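Local structure of thymidylate synthase A (Bacillus subtilis, 1BKP) at residues A[70-73]-A[74-78]; A[83-86]-A[87-90]; A[107-110]-A[111-115]. The protein catalyses the reductive methylation of dUMP to dTMP, with 5,10-methylenetetrahydrofolate as methyl donor and reductant, and works as a homodimer. One frame throughout, in Å; residues are numbered along the deposited sequence.

Contact 1: residues A[70-73]-A[74-78]; sequences ELLW and IWQLK
Ile74 N donates to Glu70 O, and Trp75 N donates to Leu71 O at 2.9 Å, near the end of helix 64-75; both are i+4 bonds and nearly straight. The pattern then changes at Leu72 O, which takes two donors. Gln76 N reaches it at 2.9 Å with an N-H...O angle of 141°. Leu77 N reaches it at 2.8 Å and is straighter, at 165°. This second bond is i+5, so the helix widens as it ends.

Apolar contacts run along the same turns. Leu71 and Trp75 cross at an angle, with Leu71 CD1 3.7 Å from Trp75 CD1. Ile74 CG1 stands anti to its own carbonyl carbon (chi1 -61°). This sets CG1 over Glu70 O, one turn back, and 3.8 Å from CE3 of the neighbouring Trp73. Ile74 CD1 runs alongside the Glu70 chain, 3.8 Å from Glu70 CG. An alanine in place of Ile74 would remove these branches and would probably leave the Glu70 methylenes and Trp73 CE3 without this apolar neighbour.

Polar ends turn to other parts of the chain. Glu70 OE1 accepts from Trp93 NE1, and Trp75 NE1 bonds to Tyr195 OH. Gln76 lies beside Leu72, its NE2 4.0 Å from Leu72 CD2, and that nitrogen donates to the carbonyls of Phe253 and Phe256.

The arrangement is a buried helix C-terminus, left by Lys78 with positive phi. It packs on helix 188-206 of the thymidylate synthase fold. Its Glu70 side chain is about 9 Å from that of the catalytic Cys160.

Contact 2: residues A[83-86]-A[87-90]; sequences NDLN and MMGV
Leu85 CG lies anti to the backbone N (chi1 -163°), which lays the isobutyl group against Val90. Val90 CG1 is likewise anti to its own N (chi1 169°) and meets it. The two side chains cross, with Leu85 CG 3.8 Å from Val90 CG1. The Asn86 amide reaches the chain beyond the turn. Asn86 ND2 donates to Val90 O at 2.8 Å. That oxygen lies close to the amide plane, though the bond is bent. Asn86 ND2 also bonds to Asp94 OD1, so the one nitrogen ties two points of the chain to the helix end.

The backbone between these groups forms a Schellman motif that ends helix 82-86. Val90 N donates to Leu85 O at 3.1 Å, and Gly89 N donates to Asn86 O at 2.8 Å. Gly89 is the C-prime residue, with positive phi (71°). Residues 86-89 also make a type I turn. Leu85 O takes a second donor, Met88 N, at 3.0 Å; this N-H and that of Val90 approach from opposite faces of the carbonyl plane. Leu85 and Val90 form the apolar contact across the Schellman turn, and Leu85 continues onto Trp73 and Trp93.

Met88 CG rests 3.6 Å from Asp84 O. On the backbone, Met87 N donates to Asn83 O at 3.1 Å. The Asp84 carboxylate turns back to Ser79 OG, while Lys69 NZ donates to Met88 O.

Contact 3: residues A[107-110]-A[111-115]; sequences YGFQ and LGKKN
Residues 108-112 make a short, weakly bonded helix, with Leu111 N weakly bonded at 3.3 Å to O of Tyr107, just before it. Gly112 N donates to Phe109 O at 3.2 Å, coming from well above the carbonyl plane. Lys113 then leaves the helix in an extended conformation.

Phe109 and Lys113 cross at an angle. The Phe109 ring has CG anti to the backbone N (chi1 -178°), which sets CG beside the carbonyl carbon, on the side from which Lys113 approaches. Lys113 is stretched out beyond CG, and its CD comes 4.2 Å from Phe109 CE2, a light contact. Phe109 also stacks on His105. The Lys113 ammonium passes on to two carboxylates, Glu151 of the same chain and Asp150 of the second subunit.

Two waters join Gln110 to the chain beyond. The first lies 2.8 Å from both Gln110 O and Lys113 O and can donate to either. The second donates to Gln110 O and to Gln110 OE1, the latter at 2.9 Å, and weakly accepts from Asn115 ND2. The Gln110 chain is bent at chi2 (-56°), and this fold lets one water reach both its backbone and amide oxygens. Gln110 NE2 meets the edge of the Phe109 ring in its plane and donates to Glu151 and to the carbonyl of His105. Gln110 OE1 accepts from Asn148.

Lys114 NZ bends back to Gly112 O at 2.9 Å and also pairs with Asp124.

The arrangement is a short helix that starts beside the catalytic cysteine of thymidylate synthase and leads to a contact with the second subunit. Tyr107, at its start, lies about 5 Å from Cys160, side chain to side chain. Lys113 and Asn115, beyond its end, bind Asp150 of the second subunit.

Contact 1 is the core piece, mostly buried. Contacts 2 and 3 are partly buried and flank it, their nearest atoms about 9 Å apart. Contact 1 touches both. Trp73 CE3 lies 3.6 Å from Leu85 CD2 of contact 2, and Trp75 CE2 lies 3.7 Å from Leu111 CD1 of contact 3. All three hold a helix end, but differently. Contact 1 relies on mostly straight backbone bonds and apolar packing, contact 2 on a glycine turn and an asparagine amide, and contact 3 on bridging waters and lysines. Of the three, contact 3 alone reaches the second subunit, through the charged and amide groups of Lys113 and Asn115.

Contact 1: residues A[70-73]-A[74-78]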
loop_
_atom_site.group_PDB
_atom_site.type_symbol
_atom_site.label_atom_id
_atom_site.label_comp_id
_atom_site.label_asym_id
_atom_site.label_seq_id
_atom_site.Cartn_x
_atom_site.Cartn_y
_atom_site.Cartn_z
ATOM N N GLU A 70 8.794 18.960 -9.131
ATOM C CA GLU A 70 9.259 17.956 -8.159
ATOM C C GLU A 70 9.010 16.584 -8.748
ATOM O O GLU A 70 9.869 15.728 -8.654
ATOM C CB GLU A 70 8.495 18.087 -6.857
ATOM C CG GLU A 70 8.936 17.155 -5.801
ATOM C CD GLU A 70 7.980 17.248 -4.642
ATOM O OE1 GLU A 70 8.084 18.242 -3.900
ATOM O OE2 GLU A 70 7.013 16.481 -4.616
ATOM N N LEU A 71 7.869 16.382 -9.401
ATOM C CA LEU A 71 7.645 15.056 -10.068
ATOM C C LEU A 71 8.765 14.724 -11.060
ATOM O O LEU A 71 9.314 13.634 -11.044
ATOM C CB LEU A 71 6.292 15.067 -10.778
ATOM C CG LEU A 71 5.922 13.697 -11.391
ATOM C CD1 LEU A 71 5.478 12.728 -10.272
ATOM C CD2 LEU A 71 4.845 13.908 -12.433
ATOM N N LEU A 72 9.170 15.683 -11.918
ATOM C CA LEU A 72 10.226 15.402 -12.918
ATOM C C LEU A 72 11.595 15.123 -12.290
ATOM O O LEU A 72 12.325 14.249 -12.730
ATOM C CB LEU A 72 10.353 16.568 -13.916
ATOM C CG LEU A 72 9.058 16.841 -14.723
ATOM C CD1 LEU A 72 9.182 18.235 -15.527
ATOM C CD2 LEU A 72 8.889 15.658 -15.713
ATOM N N TRP A 73 11.892 15.826 -11.207
ATOM C CA TRP A 73 13.155 15.695 -10.497
ATOM C C TRP A 73 13.202 14.222 -9.964
ATOM O O TRP A 73 14.247 13.563 -9.989
ATOM C CB TRP A 73 13.131 16.666 -9.290
ATOM C CG TRP A 73 14.289 16.586 -8.363
ATOM C CD1 TRP A 73 15.601 16.673 -8.689
ATOM C CD2 TRP A 73 14.246 16.420 -6.932
ATOM N NE1 TRP A 73 16.397 16.570 -7.555
ATOM C CE2 TRP A 73 15.580 16.443 -6.465
ATOM C CE3 TRP A 73 13.219 16.274 -6.009
ATOM C CZ2 TRP A 73 15.897 16.324 -5.123
ATOM C CZ3 TRP A 73 13.543 16.151 -4.640
ATOM C CH2 TRP A 73 14.837 16.181 -4.223
ATOM N N ILE A 74 12.134 13.782 -9.292
ATOM C CA ILE A 74 12.112 12.412 -8.765
ATOM C C ILE A 74 12.032 11.272 -9.847
ATOM O O ILE A 74 12.861 10.286 -9.835
ATOM C CB ILE A 74 10.889 12.231 -7.807
ATOM C CG1 ILE A 74 10.979 13.230 -6.581
ATOM C CG2 ILE A 74 10.834 10.757 -7.212
ATOM C CD1 ILE A 74 9.484 13.371 -5.917
ATOM N N TRP A 75 11.064 11.384 -10.744
ATOM C CA TRP A 75 10.776 10.314 -11.710
ATOM C C TRP A 75 11.491 10.355 -13.060
ATOM O O TRP A 75 11.775 9.294 -13.604
ATOM C CB TRP A 75 9.276 10.293 -12.023
ATOM C CG TRP A 75 8.446 9.646 -10.895
ATOM C CD1 TRP A 75 8.083 10.183 -9.658
ATOM C CD2 TRP A 75 7.988 8.290 -10.907
ATOM N NE1 TRP A 75 7.423 9.211 -8.916
ATOM C CE2 TRP A 75 7.339 8.049 -9.655
ATOM C CE3 TRP A 75 8.048 7.263 -11.862
ATOM C CZ2 TRP A 75 6.751 6.813 -9.344
ATOM C CZ3 TRP A 75 7.443 6.006 -11.543
ATOM C CH2 TRP A 75 6.811 5.807 -10.305
ATOM N N GLN A 76 11.853 11.544 -13.534
ATOM C CA GLN A 76 12.480 11.694 -14.840
ATOM C C GLN A 76 13.979 11.865 -14.703
ATOM O O GLN A 76 14.738 11.067 -15.259
ATOM C CB GLN A 76 11.895 12.887 -15.606
ATOM C CG GLN A 76 12.315 12.853 -17.045
ATOM C CD GLN A 76 12.017 14.168 -17.687
ATOM O OE1 GLN A 76 12.534 15.164 -17.253
ATOM N NE2 GLN A 76 11.078 14.193 -18.662
ATOM N N LEU A 77 14.439 12.838 -13.902
ATOM C CA LEU A 77 15.875 13.003 -13.715
ATOM C C LEU A 77 16.336 11.928 -12.731
ATOM O O LEU A 77 17.543 11.577 -12.667
ATOM C CB LEU A 77 16.186 14.399 -13.117
ATOM C CG LEU A 77 15.521 15.636 -13.805
ATOM C CD1 LEU A 77 16.175 16.977 -13.239
ATOM C CD2 LEU A 77 15.565 15.596 -15.234
ATOM N N LYS A 78 15.441 11.455 -11.867
ATOM C CA LYS A 78 15.806 10.433 -10.859
ATOM C C LYS A 78 16.978 10.931 -10.086
ATOM O O LYS A 78 17.990 10.208 -9.870
ATOM C CB LYS A 78 16.132 9.082 -11.545
ATOM C CG LYS A 78 14.889 8.450 -12.118
ATOM C CD LYS A 78 15.078 7.193 -13.074
ATOM C CE LYS A 78 15.575 7.532 -14.434
ATOM N NZ LYS A 78 15.466 6.401 -15.469
#

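Contact 2: residues A[83-86]-A[87-90]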
loop_
_atom_site.group_PDB
_atom_site.type_symbol
_atom_site.label_atom_id
_atom_site.label_comp_id
_atom_site.label_asym_id
_atom_site.label_seq_id
_atom_site.Cartn_x
_atom_site.Cartn_y
_atom_site.Cartn_z
ATOM N N ASN A 83 20.419 20.603 -5.634
ATOM C CA ASN A 83 20.884 21.628 -6.582
ATOM C C ASN A 83 20.166 21.483 -7.886
ATOM O O ASN A 83 19.796 22.479 -8.470
ATOM C CB ASN A 83 22.407 21.577 -6.749
ATOM C CG ASN A 83 23.129 21.739 -5.410
ATOM O OD1 ASN A 83 23.075 22.801 -4.778
ATOM N ND2 ASN A 83 23.766 20.667 -4.948
ATOM N N ASP A 84 19.828 20.266 -8.308
ATOM C CA ASP A 84 19.094 20.115 -9.549
ATOM C C ASP A 84 17.721 20.745 -9.393
ATOM O O ASP A 84 17.158 21.265 -10.318
ATOM C CB ASP A 84 18.845 18.638 -9.915
ATOM C CG ASP A 84 20.042 17.940 -10.383
ATOM O OD1 ASP A 84 20.897 18.615 -10.982
ATOM O OD2 ASP A 84 20.119 16.721 -10.173
ATOM N N LEU A 85 17.142 20.619 -8.228
ATOM C CA LEU A 85 15.821 21.178 -8.031
ATOM C C LEU A 85 15.919 22.710 -7.933
ATOM O O LEU A 85 15.047 23.451 -8.462
ATOM C CB LEU A 85 15.241 20.528 -6.760
ATOM C CG LEU A 85 13.743 20.616 -6.497
ATOM C CD1 LEU A 85 12.848 20.129 -7.656
ATOM C CD2 LEU A 85 13.533 19.802 -5.244
ATOM N N ASN A 86 17.018 23.217 -7.376
ATOM C CA ASN A 86 17.163 24.672 -7.278
ATOM C C ASN A 86 17.238 25.312 -8.646
ATOM O O ASN A 86 16.679 26.416 -8.822
ATOM C CB ASN A 86 18.394 25.073 -6.452
ATOM C CG ASN A 86 18.247 24.809 -4.981
ATOM O OD1 ASN A 86 19.246 24.619 -4.304
ATOM N ND2 ASN A 86 17.011 24.730 -4.477
ATOM N N MET A 87 17.854 24.621 -9.618
ATOM C CA MET A 87 17.950 25.089 -11.009
ATOM C C MET A 87 16.584 25.232 -11.686
ATOM O O MET A 87 16.470 25.949 -12.662
ATOM C CB MET A 87 18.805 24.151 -11.872
ATOM C CG MET A 87 20.283 24.570 -12.050
ATOM S SD MET A 87 21.426 23.176 -12.556
ATOM C CE MET A 87 20.572 22.475 -14.042
ATOM N N MET A 88 15.553 24.544 -11.192
ATOM C CA MET A 88 14.240 24.653 -11.776
ATOM C C MET A 88 13.506 25.649 -10.983
ATOM O O MET A 88 12.257 25.759 -11.100
ATOM C CB MET A 88 13.523 23.327 -11.711
ATOM C CG MET A 88 14.279 22.167 -12.315
ATOM S SD MET A 88 13.432 20.587 -11.961
ATOM C CE MET A 88 12.049 20.859 -12.967
ATOM N N GLY A 89 14.270 26.368 -10.149
ATOM C CA GLY A 89 13.773 27.390 -9.276
ATOM C C GLY A 89 12.951 26.912 -8.080
ATOM O O GLY A 89 12.066 27.616 -7.629
ATOM N N VAL A 90 13.204 25.727 -7.540
ATOM C CA VAL A 90 12.381 25.223 -6.411
ATOM C C VAL A 90 13.277 25.077 -5.189
ATOM O O VAL A 90 14.336 24.474 -5.273
ATOM C CB VAL A 90 11.700 23.854 -6.761
ATOM C CG1 VAL A 90 11.080 23.191 -5.560
ATOM C CG2 VAL A 90 10.701 24.045 -7.827
#

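Contact 3: residues A[107-110]-A[111-115]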
loop_
_atom_site.group_PDB
_atom_site.type_symbol
_atom_site.label_atom_id
_atom_site.label_comp_id
_atom_site.label_asym_id
_atom_site.label_seq_id
_atom_site.Cartn_x
_atom_site.Cartn_y
_atom_site.Cartn_z
ATOM N N TYR A 107 14.039 8.920 -2.505
ATOM C CA TYR A 107 13.312 9.335 -3.654
ATOM C C TYR A 107 13.923 9.016 -4.988
ATOM O O TYR A 107 13.963 7.850 -5.383
ATOM C CB TYR A 107 12.933 10.840 -3.521
ATOM C CG TYR A 107 11.852 11.161 -2.514
ATOM C CD1 TYR A 107 10.494 11.116 -2.882
ATOM C CD2 TYR A 107 12.155 11.564 -1.210
ATOM C CE1 TYR A 107 9.461 11.474 -1.987
ATOM C CE2 TYR A 107 11.105 11.927 -0.323
ATOM C CZ TYR A 107 9.785 11.878 -0.725
ATOM O OH TYR A 107 8.752 12.239 0.132
ATOM N N GLY A 108 14.288 10.059 -5.740
ATOM C CA GLY A 108 14.899 9.843 -7.024
ATOM C C GLY A 108 16.036 8.857 -7.044
ATOM O O GLY A 108 16.171 8.145 -7.987
ATOM N N PHE A 109 16.832 8.790 -5.987
ATOM C CA PHE A 109 17.954 7.851 -5.901
ATOM C C PHE A 109 17.429 6.403 -6.020
ATOM O O PHE A 109 17.987 5.591 -6.778
ATOM C CB PHE A 109 18.662 8.009 -4.566
ATOM C CG PHE A 109 19.855 7.103 -4.434
ATOM C CD1 PHE A 109 21.102 7.506 -4.957
ATOM C CD2 PHE A 109 19.723 5.836 -3.879
ATOM C CE1 PHE A 109 22.193 6.600 -4.910
ATOM C CE2 PHE A 109 20.790 4.937 -3.853
ATOM C CZ PHE A 109 22.030 5.315 -4.369
ATOM N N GLN A 110 16.289 6.089 -5.389
ATOM C CA GLN A 110 15.771 4.742 -5.449
ATOM C C GLN A 110 15.281 4.412 -6.862
ATOM O O GLN A 110 15.368 3.272 -7.301
ATOM C CB GLN A 110 14.643 4.572 -4.432
ATOM C CG GLN A 110 15.210 4.510 -2.932
ATOM C CD GLN A 110 16.237 3.402 -2.768
ATOM O OE1 GLN A 110 16.069 2.312 -3.356
ATOM N NE2 GLN A 110 17.284 3.628 -1.998
ATOM N N LEU A 111 14.648 5.384 -7.509
ATOM C CA LEU A 111 14.102 5.197 -8.881
ATOM C C LEU A 111 15.180 5.058 -9.987
ATOM O O LEU A 111 14.879 4.593 -11.129
ATOM C CB LEU A 111 13.119 6.324 -9.259
ATOM C CG LEU A 111 11.789 6.214 -8.443
ATOM C CD1 LEU A 111 10.813 7.280 -8.816
ATOM C CD2 LEU A 111 11.092 4.826 -8.528
ATOM N N GLY A 112 16.427 5.434 -9.622
ATOM C CA GLY A 112 17.502 5.430 -10.588
ATOM C C GLY A 112 18.499 4.298 -10.406
ATOM O O GLY A 112 19.370 4.152 -11.278
ATOM N N LYS A 113 18.367 3.480 -9.342
ATOM C CA LYS A 113 19.301 2.411 -9.073
ATOM C C LYS A 113 19.124 1.328 -10.138
ATOM O O LYS A 113 18.029 0.845 -10.327
ATOM C CB LYS A 113 18.951 1.850 -7.709
ATOM C CG LYS A 113 20.006 1.147 -6.977
ATOM C CD LYS A 113 19.721 1.265 -5.469
ATOM C CE LYS A 113 20.758 0.549 -4.752
ATOM N NZ LYS A 113 20.327 0.278 -3.386
ATOM N N LYS A 114 20.182 0.910 -10.799
ATOM C CA LYS A 114 20.033 -0.138 -11.849
ATOM C C LYS A 114 20.027 -1.481 -11.134
ATOM O O LYS A 114 21.065 -2.029 -10.890
ATOM C CB LYS A 114 21.198 -0.062 -12.864
ATOM C CG LYS A 114 21.399 1.313 -13.525
ATOM C CD LYS A 114 20.140 1.744 -14.219
ATOM C CE LYS A 114 20.259 3.181 -14.826
ATOM N NZ LYS A 114 19.370 4.246 -14.162
ATOM N N ASN A 115 18.847 -2.013 -10.813
ATOM C CA ASN A 115 18.779 -3.216 -10.041
ATOM C C ASN A 115 17.943 -4.330 -10.638
ATOM O O ASN A 115 17.793 -5.365 -10.002
ATOM C CB ASN A 115 18.320 -2.854 -8.599
ATOM C CG ASN A 115 17.034 -1.967 -8.564
ATOM O OD1 ASN A 115 16.271 -1.924 -9.509
ATOM N ND2 ASN A 115 16.777 -1.321 -7.432
HETATM O O HOH W 1 15.469 1.334 -9.344
HETATM O O HOH W 2 15.573 0.900 -5.791
#